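Oxidoreductase protein (Agrobacterium radiobacter, PDB 5UI9) binds NAD+ and is probably an NAD-dependent oxidoreductase of the GFO/IDH/MocA family, held here with a dihydroxy-methylpropanoic acid in its pocket. Local coordinates at residues A144-F155 / P242-G253. Numbering follows the deposited sequence.
Sequences AIGEPFWGRFSF and PETLIDIDGTQG
Asp249 O takes two backbone N-H groups, from Phe149 N at 2.8 Å and, weakly, from Trp150 N at 3.4 Å. Phe149 and Trp150 both face Asp249, a classic beta bulge. It lies where strands 148-155 and 245-250 pair antiparallel in the mixed sheet of the GFO/IDH/MocA C-terminal domain. Beyond the bulge, Arg152 with Asp247 and Ser154 with Leu245 form hydrogen-bonded pairs.

At the bulge the Phe149 ring reaches across to Asp249. Its CG sits between the backbone N and the carbonyl carbon (chi1 66°), and CZ reaches Asp249 CB at 3.4 Å. Asp249 CB and Asp249 O lie over one face of the ring, the oxygen toward its rim. Asp249 OD1 forms a salt bridge with Arg256, and Asp249 OD2 a salt bridge with Arg156 and a hydrogen bond with Thr234, both of the second subunit. Trp150 lies alongside Asp247, with CZ3 3.9 Å from Asp247 CB, and makes a cation-pi contact with that same Arg156. This face therefore meets the dimer partner.

The other face is apolar and packs on helices 131-141 and 175-191. Phe153 CZ touches Ile248 CD1 at 3.8 Å. The Ile145 and Ile248 side chains cross at about a right angle, with Ile145 CD1 against Ile248 CG2.

At the far end, the Phe155 side chain is about 6 Å from the bound acid. Thr244 OG1 lies at the Phe155 ring edge, in plane. At the other end, Thr251 grips Glu147 twice: Thr251 N donates to Glu147 O at 3.1 Å, and Glu147 N donates to Thr251 OG1 at 3.2 Å.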
loop_
_atom_site.group_PDB
_atom_site.type_symbol
_atom_site.label_atom_id
_atom_site.label_comp_id
_atom_site.label_asym_id
_atom_site.label_seq_id
_atom_site.Cartn_x
_atom_site.Cartn_y
_atom_site.Cartn_z
ATOM N N ALA A 144 -17.519 9.134 12.101
ATOM C CA ALA A 144 -17.702 9.861 10.837
ATOM C C ALA A 144 -17.676 8.994 9.566
ATOM O O ALA A 144 -18.416 9.266 8.619
ATOM C CB ALA A 144 -16.663 10.969 10.722
ATOM N N ILE A 145 -16.826 7.967 9.550
ATOM C CA ILE A 145 -16.673 7.100 8.370
ATOM C C ILE A 145 -17.152 5.658 8.587
ATOM O O ILE A 145 -16.876 4.785 7.756
ATOM C CB ILE A 145 -15.220 7.109 7.841
ATOM C CG1 ILE A 145 -14.232 6.444 8.813
ATOM C CG2 ILE A 145 -14.787 8.535 7.533
ATOM C CD1 ILE A 145 -12.977 5.964 8.105
ATOM N N GLY A 146 -17.891 5.424 9.673
ATOM C CA GLY A 146 -18.352 4.085 10.024
ATOM C C GLY A 146 -17.235 3.222 10.569
ATOM O O GLY A 146 -16.257 3.739 11.112
ATOM N N GLU A 147 -17.388 1.905 10.432
ATOM C CA GLU A 147 -16.394 0.947 10.912
ATOM C C GLU A 147 -15.250 0.861 9.901
ATOM O O GLU A 147 -15.501 0.589 8.729
ATOM C CB GLU A 147 -17.005 -0.450 11.090
ATOM C CG GLU A 147 -18.139 -0.548 12.114
ATOM C CD GLU A 147 -17.690 -0.422 13.574
ATOM O OE1 GLU A 147 -16.473 -0.355 13.865
ATOM O OE2 GLU A 147 -18.584 -0.398 14.453
ATOM N N PRO A 148 -13.995 1.065 10.348
ATOM C CA PRO A 148 -12.853 0.934 9.428
ATOM C C PRO A 148 -12.633 -0.513 8.972
ATOM O O PRO A 148 -12.749 -1.423 9.782
ATOM C CB PRO A 148 -11.669 1.410 10.272
ATOM C CG PRO A 148 -12.067 1.128 11.684
ATOM C CD PRO A 148 -13.557 1.288 11.744
ATOM N N PHE A 149 -12.371 -0.719 7.681
ATOM C CA PHE A 149 -12.039 -2.060 7.157
ATOM C C PHE A 149 -10.662 -2.172 6.480
ATOM O O PHE A 149 -10.152 -3.283 6.294
ATOM C CB PHE A 149 -13.155 -2.579 6.224
ATOM C CG PHE A 149 -13.325 -1.791 4.943
ATOM C CD1 PHE A 149 -12.505 -2.031 3.841
ATOM C CD2 PHE A 149 -14.336 -0.836 4.825
ATOM C CE1 PHE A 149 -12.668 -1.316 2.664
ATOM C CE2 PHE A 149 -14.509 -0.124 3.649
ATOM C CZ PHE A 149 -13.679 -0.368 2.563
ATOM N N TRP A 150 -10.070 -1.044 6.101
ATOM C CA TRP A 150 -8.805 -1.054 5.390
ATOM C C TRP A 150 -8.012 0.186 5.736
ATOM O O TRP A 150 -8.587 1.257 5.918
ATOM C CB TRP A 150 -9.035 -1.114 3.876
ATOM C CG TRP A 150 -7.776 -1.306 3.092
ATOM C CD1 TRP A 150 -7.169 -2.491 2.788
ATOM C CD2 TRP A 150 -6.957 -0.279 2.529
ATOM N NE1 TRP A 150 -6.023 -2.266 2.066
ATOM C CE2 TRP A 150 -5.873 -0.916 1.885
ATOM C CE3 TRP A 150 -7.041 1.118 2.489
ATOM C CZ2 TRP A 150 -4.876 -0.204 1.221
ATOM C CZ3 TRP A 150 -6.047 1.827 1.818
ATOM C CH2 TRP A 150 -4.981 1.162 1.198
ATOM N N GLY A 151 -6.694 0.048 5.804
ATOM C CA GLY A 151 -5.832 1.209 5.993
ATOM C C GLY A 151 -4.489 1.099 5.310
ATOM O O GLY A 151 -4.031 0.009 5.001
ATOM N N ARG A 152 -3.877 2.252 5.062
ATOM C CA ARG A 152 -2.489 2.328 4.674
ATOM C C ARG A 152 -1.802 3.383 5.520
ATOM O O ARG A 152 -2.309 4.498 5.646
ATOM C CB ARG A 152 -2.344 2.697 3.201
ATOM C CG ARG A 152 -0.895 2.658 2.726
ATOM C CD ARG A 152 -0.647 3.568 1.543
ATOM N NE ARG A 152 0.742 3.479 1.091
ATOM C CZ ARG A 152 1.291 4.255 0.163
ATOM N NH1 ARG A 152 0.587 5.199 -0.450
ATOM N NH2 ARG A 152 2.560 4.087 -0.161
ATOM N N PHE A 153 -0.637 3.023 6.058
ATOM C CA PHE A 153 0.195 3.899 6.868
ATOM C C PHE A 153 1.582 3.908 6.227
ATOM O O PHE A 153 2.244 2.876 6.187
ATOM C CB PHE A 153 0.272 3.367 8.303
ATOM C CG PHE A 153 -1.075 3.126 8.927
ATOM C CD1 PHE A 153 -1.747 1.915 8.724
ATOM C CD2 PHE A 153 -1.681 4.103 9.709
ATOM C CE1 PHE A 153 -2.997 1.695 9.285
ATOM C CE2 PHE A 153 -2.933 3.887 10.271
ATOM C CZ PHE A 153 -3.590 2.682 10.057
ATOM N N SER A 154 2.017 5.070 5.750
ATOM C CA SER A 154 3.167 5.170 4.848
ATOM C C SER A 154 4.139 6.260 5.302
ATOM O O SER A 154 3.734 7.387 5.555
ATOM C CB SER A 154 2.673 5.472 3.429
ATOM O OG SER A 154 3.738 5.456 2.495
ATOM N N PHE A 155 5.415 5.904 5.421
ATOM C CA PHE A 155 6.481 6.855 5.732
ATOM C C PHE A 155 7.586 6.566 4.733
ATOM O O PHE A 155 8.358 5.617 4.913
ATOM C CB PHE A 155 6.955 6.660 7.181
ATOM C CG PHE A 155 7.963 7.690 7.658
ATOM C CD1 PHE A 155 9.303 7.615 7.288
ATOM C CD2 PHE A 155 7.579 8.698 8.540
ATOM C CE1 PHE A 155 10.224 8.548 7.743
ATOM C CE2 PHE A 155 8.497 9.628 9.000
ATOM C CZ PHE A 155 9.822 9.552 8.599
ATOM N N PRO A 242 8.929 14.655 8.553
ATOM C CA PRO A 242 8.723 13.293 9.053
ATOM C C PRO A 242 7.238 12.910 9.043
ATOM O O PRO A 242 6.707 12.377 10.035
ATOM C CB PRO A 242 9.220 13.420 10.493
ATOM C CG PRO A 242 8.744 14.785 10.887
ATOM C CD PRO A 242 8.701 15.631 9.631
ATOM N N GLU A 243 6.566 13.191 7.934
ATOM C CA GLU A 243 5.135 12.957 7.830
ATOM C C GLU A 243 4.828 11.505 7.507
ATOM O O GLU A 243 5.428 10.923 6.596
ATOM C CB GLU A 243 4.526 13.828 6.733
ATOM C CG GLU A 243 4.629 15.313 6.988
ATOM C CD GLU A 243 4.316 16.126 5.748
ATOM O OE1 GLU A 243 5.102 17.027 5.401
ATOM O OE2 GLU A 243 3.295 15.846 5.097
ATOM N N THR A 244 3.869 10.944 8.242
ATOM C CA THR A 244 3.266 9.657 7.933
ATOM C C THR A 244 1.930 9.906 7.216
ATOM O O THR A 244 1.047 10.580 7.760
ATOM C CB THR A 244 3.026 8.835 9.218
ATOM O OG1 THR A 244 4.268 8.634 9.913
ATOM C CG2 THR A 244 2.395 7.473 8.889
ATOM N N LEU A 245 1.792 9.367 6.002
ATOM C CA LEU A 245 0.576 9.516 5.206
ATOM C C LEU A 245 -0.368 8.357 5.512
ATOM O O LEU A 245 0.067 7.217 5.647
ATOM C CB LEU A 245 0.915 9.572 3.707
ATOM C CG LEU A 245 2.034 10.562 3.350
ATOM C CD1 LEU A 245 2.217 10.650 1.841
ATOM C CD2 LEU A 245 1.774 11.944 3.949
ATOM N N ILE A 246 -1.657 8.650 5.631
ATOM C CA ILE A 246 -2.619 7.670 6.125
ATOM C C ILE A 246 -3.898 7.666 5.293
ATOM O O ILE A 246 -4.518 8.714 5.088
ATOM C CB ILE A 246 -2.943 7.892 7.625
ATOM C CG1 ILE A 246 -1.668 7.720 8.468
ATOM C CG2 ILE A 246 -4.018 6.907 8.091
ATOM C CD1 ILE A 246 -1.832 8.015 9.938
ATOM N N ASP A 247 -4.261 6.479 4.804
ATOM C CA ASP A 247 -5.552 6.236 4.165
ATOM C C ASP A 247 -6.319 5.284 5.064
ATOM O O ASP A 247 -5.752 4.300 5.521
ATOM C CB ASP A 247 -5.385 5.572 2.791
ATOM C CG ASP A 247 -4.523 6.383 1.824
ATOM O OD1 ASP A 247 -4.127 7.526 2.134
ATOM O OD2 ASP A 247 -4.237 5.851 0.738
ATOM N N ILE A 248 -7.589 5.589 5.329
ATOM C CA ILE A 248 -8.498 4.660 5.994
ATOM C C ILE A 248 -9.795 4.595 5.203
ATOM O O ILE A 248 -10.355 5.639 4.862
ATOM C CB ILE A 248 -8.850 5.104 7.437
ATOM C CG1 ILE A 248 -7.597 5.455 8.260
ATOM C CG2 ILE A 248 -9.675 4.028 8.145
ATOM C CD1 ILE A 248 -6.735 4.272 8.640
ATOM N N ASP A 249 -10.278 3.382 4.930
ATOM C CA ASP A 249 -11.599 3.176 4.342
ATOM C C ASP A 249 -12.526 2.567 5.388
ATOM O O ASP A 249 -12.162 1.598 6.066
ATOM C CB ASP A 249 -11.523 2.247 3.129
ATOM C CG ASP A 249 -10.803 2.866 1.937
ATOM O OD1 ASP A 249 -10.316 4.019 2.035
ATOM O OD2 ASP A 249 -10.736 2.179 0.886
ATOM N N GLY A 250 -13.718 3.147 5.516
ATOM C CA GLY A 250 -14.757 2.633 6.402
ATOM C C GLY A 250 -16.053 2.398 5.655
ATOM O O GLY A 250 -16.194 2.778 4.488
ATOM N N THR A 251 -17.005 1.777 6.341
ATOM C CA THR A 251 -18.302 1.430 5.743
ATOM C C THR A 251 -19.119 2.641 5.267
ATOM O O THR A 251 -19.909 2.514 4.329
ATOM C CB THR A 251 -19.174 0.613 6.721
ATOM O OG1 THR A 251 -19.308 1.331 7.952
ATOM C CG2 THR A 251 -18.554 -0.762 6.993
ATOM N N GLN A 252 -18.929 3.797 5.908
ATOM C CA GLN A 252 -19.651 5.033 5.561
ATOM C C GLN A 252 -18.754 6.177 5.057
ATOM O O GLN A 252 -19.241 7.299 4.876
ATOM C CB GLN A 252 -20.453 5.525 6.774
ATOM C CG GLN A 252 -21.542 4.575 7.241
ATOM C CD GLN A 252 -22.176 5.009 8.557
ATOM O OE1 GLN A 252 -22.030 6.157 8.993
ATOM N NE2 GLN A 252 -22.884 4.086 9.202
ATOM N N GLY A 253 -17.465 5.921 4.822
ATOM C CA GLY A 253 -16.571 7.001 4.412
ATOM C C GLY A 253 -15.095 6.681 4.326
ATOM O O GLY A 253 -14.684 5.521 4.406
HETATM O O HOH W 1 -1.136 6.978 0.582
#